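Local coordinates for CymD (Pseudomonas putida, PDB 6Z34), which forms a FadL-family outer-membrane channel for monoaromatic hydrocarbons, probably passing them on by lateral diffusion into the membrane, at residues A[342-347]-A[352-357]; A[36-41]-A[150-155]. All blocks are in the same frame, centred on the assembly; numbering follows the deposited sequence.

Interaction 1: residues A[342-347]-A[352-357]; sequences GAQYRY and VFRAGV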
loop_
_atom_site.group_PDB
_atom_site.type_symbol
_atom_site.label_atom_id
_atom_site.label_comp_id
_atom_site.label_asym_id
_atom_site.label_seq_id
_atom_site.Cartn_x
_atom_site.Cartn_y
_atom_site.Cartn_z
ATOM N N GLY A 342 15.173 -9.035 9.771
ATOM C CA GLY A 342 14.514 -9.522 10.970
ATOM C C GLY A 342 14.961 -10.912 11.386
ATOM O O GLY A 342 15.671 -11.606 10.653
ATOM N N ALA A 343 14.515 -11.321 12.582
ATOM C CA ALA A 343 14.846 -12.622 13.160
ATOM C C ALA A 343 13.643 -13.198 13.898
ATOM O O ALA A 343 12.755 -12.467 14.342
ATOM C CB ALA A 343 16.032 -12.534 14.123
ATOM N N GLN A 344 13.651 -14.527 14.060
ATOM C CA GLN A 344 12.555 -15.271 14.677
ATOM C C GLN A 344 13.115 -16.379 15.567
ATOM O O GLN A 344 13.941 -17.177 15.114
ATOM C CB GLN A 344 11.630 -15.861 13.595
ATOM C CG GLN A 344 10.651 -16.909 14.092
ATOM C CD GLN A 344 9.648 -17.366 13.028
ATOM O OE1 GLN A 344 8.753 -16.609 12.648
ATOM N NE2 GLN A 344 9.777 -18.613 12.568
ATOM N N TYR A 345 12.667 -16.430 16.824
ATOM C CA TYR A 345 13.062 -17.459 17.783
ATOM C C TYR A 345 11.821 -18.222 18.224
ATOM O O TYR A 345 10.914 -17.624 18.818
ATOM C CB TYR A 345 13.758 -16.853 19.006
ATOM C CG TYR A 345 14.074 -17.855 20.111
ATOM C CD1 TYR A 345 14.905 -18.949 19.874
ATOM C CD2 TYR A 345 13.551 -17.703 21.393
ATOM C CE1 TYR A 345 15.205 -19.868 20.881
ATOM C CE2 TYR A 345 13.847 -18.619 22.409
ATOM C CZ TYR A 345 14.674 -19.699 22.145
ATOM O OH TYR A 345 14.978 -20.615 23.136
ATOM N N ARG A 346 11.790 -19.534 17.929
ATOM C CA ARG A 346 10.737 -20.445 18.391
ATOM C C ARG A 346 11.058 -20.887 19.809
ATOM O O ARG A 346 12.033 -21.609 20.027
ATOM C CB ARG A 346 10.625 -21.666 17.478
ATOM C CG ARG A 346 10.314 -21.329 16.032
ATOM C CD ARG A 346 9.590 -22.453 15.300
ATOM N NE ARG A 346 9.321 -22.083 13.910
ATOM C CZ ARG A 346 8.119 -21.796 13.415
ATOM N NH1 ARG A 346 7.038 -21.843 14.190
ATOM N NH2 ARG A 346 8.000 -21.466 12.133
ATOM N N TYR A 347 10.235 -20.475 20.770
ATOM C CA TYR A 347 10.457 -20.732 22.194
ATOM C C TYR A 347 9.358 -21.666 22.710
ATOM O O TYR A 347 8.221 -21.245 22.951
ATOM C CB TYR A 347 10.494 -19.412 22.960
ATOM C CG TYR A 347 10.526 -19.549 24.465
ATOM C CD1 TYR A 347 9.351 -19.549 25.205
ATOM C CD2 TYR A 347 11.734 -19.668 25.147
ATOM C CE1 TYR A 347 9.375 -19.672 26.577
ATOM C CE2 TYR A 347 11.765 -19.789 26.521
ATOM C CZ TYR A 347 10.581 -19.790 27.230
ATOM O OH TYR A 347 10.599 -19.913 28.600
ATOM N N VAL A 352 6.445 -17.973 19.493
ATOM C CA VAL A 352 7.442 -17.541 18.521
ATOM C C VAL A 352 7.658 -16.050 18.727
ATOM O O VAL A 352 6.687 -15.300 18.887
ATOM C CB VAL A 352 6.970 -17.831 17.080
ATOM C CG1 VAL A 352 7.952 -17.307 16.089
ATOM C CG2 VAL A 352 6.739 -19.319 16.888
ATOM N N PHE A 353 8.921 -15.616 18.739
ATOM C CA PHE A 353 9.250 -14.210 18.960
ATOM C C PHE A 353 10.030 -13.642 17.780
ATOM O O PHE A 353 10.920 -14.304 17.239
ATOM C CB PHE A 353 10.037 -14.036 20.250
ATOM C CG PHE A 353 9.249 -14.391 21.465
ATOM C CD1 PHE A 353 8.230 -13.570 21.904
ATOM C CD2 PHE A 353 9.497 -15.567 22.150
ATOM C CE1 PHE A 353 7.484 -13.908 23.021
ATOM C CE2 PHE A 353 8.756 -15.911 23.265
ATOM C CZ PHE A 353 7.748 -15.084 23.700
ATOM N N ARG A 354 9.683 -12.413 17.379
ATOM C CA ARG A 354 10.250 -11.790 16.189
ATOM C C ARG A 354 10.729 -10.369 16.484
ATOM O O ARG A 354 10.232 -9.698 17.388
ATOM C CB ARG A 354 9.236 -11.735 15.038
ATOM C CG ARG A 354 8.289 -12.897 14.968
ATOM C CD ARG A 354 7.802 -13.100 13.555
ATOM N NE ARG A 354 7.252 -14.437 13.401
ATOM C CZ ARG A 354 6.080 -14.827 13.891
ATOM N NH1 ARG A 354 5.312 -13.976 14.560
ATOM N NH2 ARG A 354 5.672 -16.079 13.707
ATOM N N ALA A 355 11.701 -9.907 15.697
ATOM C CA ALA A 355 12.153 -8.518 15.758
ATOM C C ALA A 355 12.742 -8.144 14.405
ATOM O O ALA A 355 13.228 -9.011 13.677
ATOM C CB ALA A 355 13.181 -8.289 16.870
ATOM N N GLY A 356 12.688 -6.856 14.067
ATOM C CA GLY A 356 13.141 -6.446 12.750
ATOM C C GLY A 356 13.499 -4.981 12.668
ATOM O O GLY A 356 13.112 -4.173 13.519
ATOM N N VAL A 357 14.244 -4.649 11.613
ATOM C CA VAL A 357 14.625 -3.284 11.296
ATOM C C VAL A 357 14.294 -3.024 9.837
ATOM O O VAL A 357 14.520 -3.878 8.972
ATOM C CB VAL A 357 16.122 -3.029 11.560
ATOM C CG1 VAL A 357 16.486 -1.609 11.195
ATOM C CG2 VAL A 357 16.453 -3.283 13.006
#
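Ala343 and Tyr345 pair with Ala355 and Phe353 as successive hydrogen-bonded pairs of an antiparallel ladder, the two strand axes running at 171° and approaching to 4.6 Å. Each pair closes a two-bond ring; in the tighter one Tyr345 N lies 2.8 Å from Phe353 O, and Phe353 N returns the bond to Tyr345 O. Between these rings Gln344 faces Arg354 as a non-hydrogen-bonded pair, CA to CA 4.4 Å, and here the side chains take over. With CG anti to the backbone N (chi1 166°), Gln344 runs beside Arg354, and its OE1 receives NE of Arg354 at 2.7 Å. That donor sits in the carbonyl plane on a lone pair, while the oxygen meets the edge of the guanidinium; a weak second bond comes from NH2. NH1 of Arg354 is hydrogen-bonded to OG of Ser386. Val352 reaches across from the neighbouring pair: its CG1 is 3.4 Å from Gln344 CG and also lies over one guanidinium face of Arg354, toward the rim. A leucine here in place of Gln344 would probably leave Arg354 NE without its acceptor and the guanidinium less firmly fixed in rotation. On the other face, which carries Tyr345 and Phe353, Tyr347 CB touches the edge of the Phe353 ring at CE2, 3.9 Å away. Flanking strands continue the ladder, Gln344 bonding Ala295 and Arg354 bonding Gly384 through their backbones. Such pairing of strands 336-347 and 351-362 is that of a β-hairpin in the wall of an outer-membrane β-barrel, the FadL-family fold.

Interaction 2: residues A[36-41]-A[150-155]; sequences TLTQMQ and KLSVGA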
loop_
_atom_site.group_PDB
_atom_site.type_symbol
_atom_site.label_atom_id
_atom_site.label_comp_id
_atom_site.label_asym_id
_atom_site.label_seq_id
_atom_site.Cartn_x
_atom_site.Cartn_y
_atom_site.Cartn_z
ATOM N N THR A 36 6.455 -18.417 -1.836
ATOM C CA THR A 36 6.648 -18.905 -0.469
ATOM C C THR A 36 5.458 -19.707 0.040
ATOM O O THR A 36 5.577 -20.362 1.081
ATOM C CB THR A 36 6.926 -17.765 0.514
ATOM O OG1 THR A 36 5.851 -16.825 0.489
ATOM C CG2 THR A 36 8.304 -17.068 0.205
ATOM N N LEU A 37 4.317 -19.660 -0.656
ATOM C CA LEU A 37 3.156 -20.430 -0.235
ATOM C C LEU A 37 3.402 -21.929 -0.274
ATOM O O LEU A 37 2.751 -22.659 0.475
ATOM C CB LEU A 37 1.959 -20.092 -1.109
ATOM C CG LEU A 37 1.561 -18.628 -1.072
ATOM C CD1 LEU A 37 0.553 -18.368 -2.174
ATOM C CD2 LEU A 37 1.025 -18.297 0.320
ATOM N N THR A 38 4.335 -22.410 -1.105
ATOM C CA THR A 38 4.674 -23.834 -1.048
ATOM C C THR A 38 5.302 -24.238 0.284
ATOM O O THR A 38 5.367 -25.437 0.567
ATOM C CB THR A 38 5.597 -24.245 -2.215
ATOM O OG1 THR A 38 6.844 -23.533 -2.165
ATOM C CG2 THR A 38 4.918 -23.985 -3.531
ATOM N N GLN A 39 5.728 -23.276 1.114
ATOM C CA GLN A 39 6.241 -23.563 2.458
ATOM C C GLN A 39 5.125 -23.918 3.446
ATOM O O GLN A 39 5.404 -24.522 4.485
ATOM C CB GLN A 39 7.014 -22.352 2.997
ATOM C CG GLN A 39 8.526 -22.444 2.973
ATOM C CD GLN A 39 9.092 -22.337 1.581
ATOM O OE1 GLN A 39 9.203 -21.237 1.030
ATOM N NE2 GLN A 39 9.467 -23.478 1.003
ATOM N N MET A 40 3.877 -23.541 3.167
ATOM C CA MET A 40 2.799 -23.849 4.101
ATOM C C MET A 40 2.449 -25.330 4.064
ATOM O O MET A 40 2.598 -25.992 3.038
ATOM C CB MET A 40 1.545 -23.031 3.779
ATOM C CG MET A 40 1.795 -21.520 3.795
ATOM S SD MET A 40 0.340 -20.603 3.273
ATOM C CE MET A 40 -0.619 -20.675 4.787
ATOM N N GLN A 41 1.959 -25.835 5.201
ATOM C CA GLN A 41 1.531 -27.226 5.307
ATOM C C GLN A 41 0.329 -27.492 4.408
ATOM O O GLN A 41 -0.446 -26.590 4.080
ATOM C CB GLN A 41 1.178 -27.583 6.756
ATOM C CG GLN A 41 2.322 -27.422 7.748
ATOM C CD GLN A 41 3.105 -28.710 7.931
ATOM O OE1 GLN A 41 2.599 -29.680 8.497
ATOM N NE2 GLN A 41 4.343 -28.729 7.444
ATOM N N LYS A 150 14.235 -28.018 -4.801
ATOM C CA LYS A 150 14.906 -26.742 -4.580
ATOM C C LYS A 150 14.138 -25.530 -5.106
ATOM O O LYS A 150 14.186 -24.468 -4.480
ATOM C CB LYS A 150 16.298 -26.764 -5.219
ATOM C CG LYS A 150 17.238 -27.786 -4.627
ATOM C CD LYS A 150 18.619 -27.632 -5.237
ATOM C CE LYS A 150 19.622 -28.584 -4.601
ATOM N NZ LYS A 150 19.409 -28.644 -3.130
ATOM N N LEU A 151 13.425 -25.664 -6.224
ATOM C CA LEU A 151 12.830 -24.538 -6.930
ATOM C C LEU A 151 11.317 -24.485 -6.717
ATOM O O LEU A 151 10.616 -25.474 -6.957
ATOM C CB LEU A 151 13.142 -24.619 -8.427
ATOM C CG LEU A 151 12.430 -23.496 -9.196
ATOM C CD1 LEU A 151 13.018 -22.131 -8.839
ATOM C CD2 LEU A 151 12.494 -23.723 -10.688
ATOM N N SER A 152 10.824 -23.324 -6.272
ATOM C CA SER A 152 9.401 -23.019 -6.183
ATOM C C SER A 152 9.117 -21.759 -6.986
ATOM O O SER A 152 9.875 -20.783 -6.905
ATOM C CB SER A 152 8.961 -22.797 -4.738
ATOM O OG SER A 152 8.614 -24.021 -4.122
ATOM N N VAL A 153 8.027 -21.775 -7.749
ATOM C CA VAL A 153 7.553 -20.610 -8.479
ATOM C C VAL A 153 6.136 -20.263 -8.026
ATOM O O VAL A 153 5.384 -21.114 -7.543
ATOM C CB VAL A 153 7.582 -20.837 -9.998
ATOM C CG1 VAL A 153 9.018 -21.052 -10.499
ATOM C CG2 VAL A 153 6.662 -21.995 -10.373
ATOM N N GLY A 154 5.769 -18.990 -8.213
ATOM C CA GLY A 154 4.459 -18.511 -7.808
ATOM C C GLY A 154 4.101 -17.194 -8.465
ATOM O O GLY A 154 4.968 -16.386 -8.829
ATOM N N ALA A 155 2.794 -16.971 -8.580
ATOM C CA ALA A 155 2.290 -15.774 -9.223
ATOM C C ALA A 155 0.961 -15.412 -8.591
ATOM O O ALA A 155 0.288 -16.264 -7.990
ATOM C CB ALA A 155 2.113 -15.955 -10.732
#
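Ser152 meets Thr38 through a single hydroxyl-hydroxyl hydrogen bond, OG to OG1 2.7 Å, and only 97 Å² is buried between the segments. Along 150-155, Lys150 and Leu151 come first, their backbone N atoms both bonded to OD1 of Asn148 where the chain enters the strand. Ser152 follows with its CB pointing toward the 3-10 turn 36-39. Its OG stands anti to the carbonyl carbon (chi1 -87°), within 3.6 Å of Thr38 CB as well as bonded to Thr38 OG1. The same threonine oxygen is hydrogen-bonded to Ala35 O, one turn back, so two bonds grip this buried hydroxyl and tie the turn's own backbone to the barrel wall. Val153 turns its CB away from the turn, and its backbone pairs with Tyr145. Gly154 and Ala155 carry the strand onward, bonded through their backbones to Gly225 and Ala143 respectively. The CA atoms of Thr38 and Ser152 remain 7.0 Å apart, too far for backbone pairing, which makes this a side-chain link. Strand 151-171 lies between strands 131-146 and 198-229; Thr38 also touches Ala144 and Gln146 of the former, while Thr36 touches Thr227 of the latter, so the turn, which follows helix 10-15 and precedes strand 43-58 in the chain, packs across all three strands.

Overall arrangement
Both contacts involve the barrel wall, but in different ways. Interaction 1 joins two adjacent strands edge to edge, with repeated backbone bonds and 462 Å² buried; it is partly buried, five of its eleven touching residues being exposed. Interaction 2 sets a turn from the N-terminal region against a wall strand through one polar pair, both residues buried, and contains no backbone pairing. Its two segments are 109 residues apart in sequence, against five for the hairpin. No atoms are shared: the centres lie 21 Å apart and the nearest atoms about 9 Å. N-terminal residues nevertheless reach interaction 1 too, since Met16 and Phe23 touch Gln344.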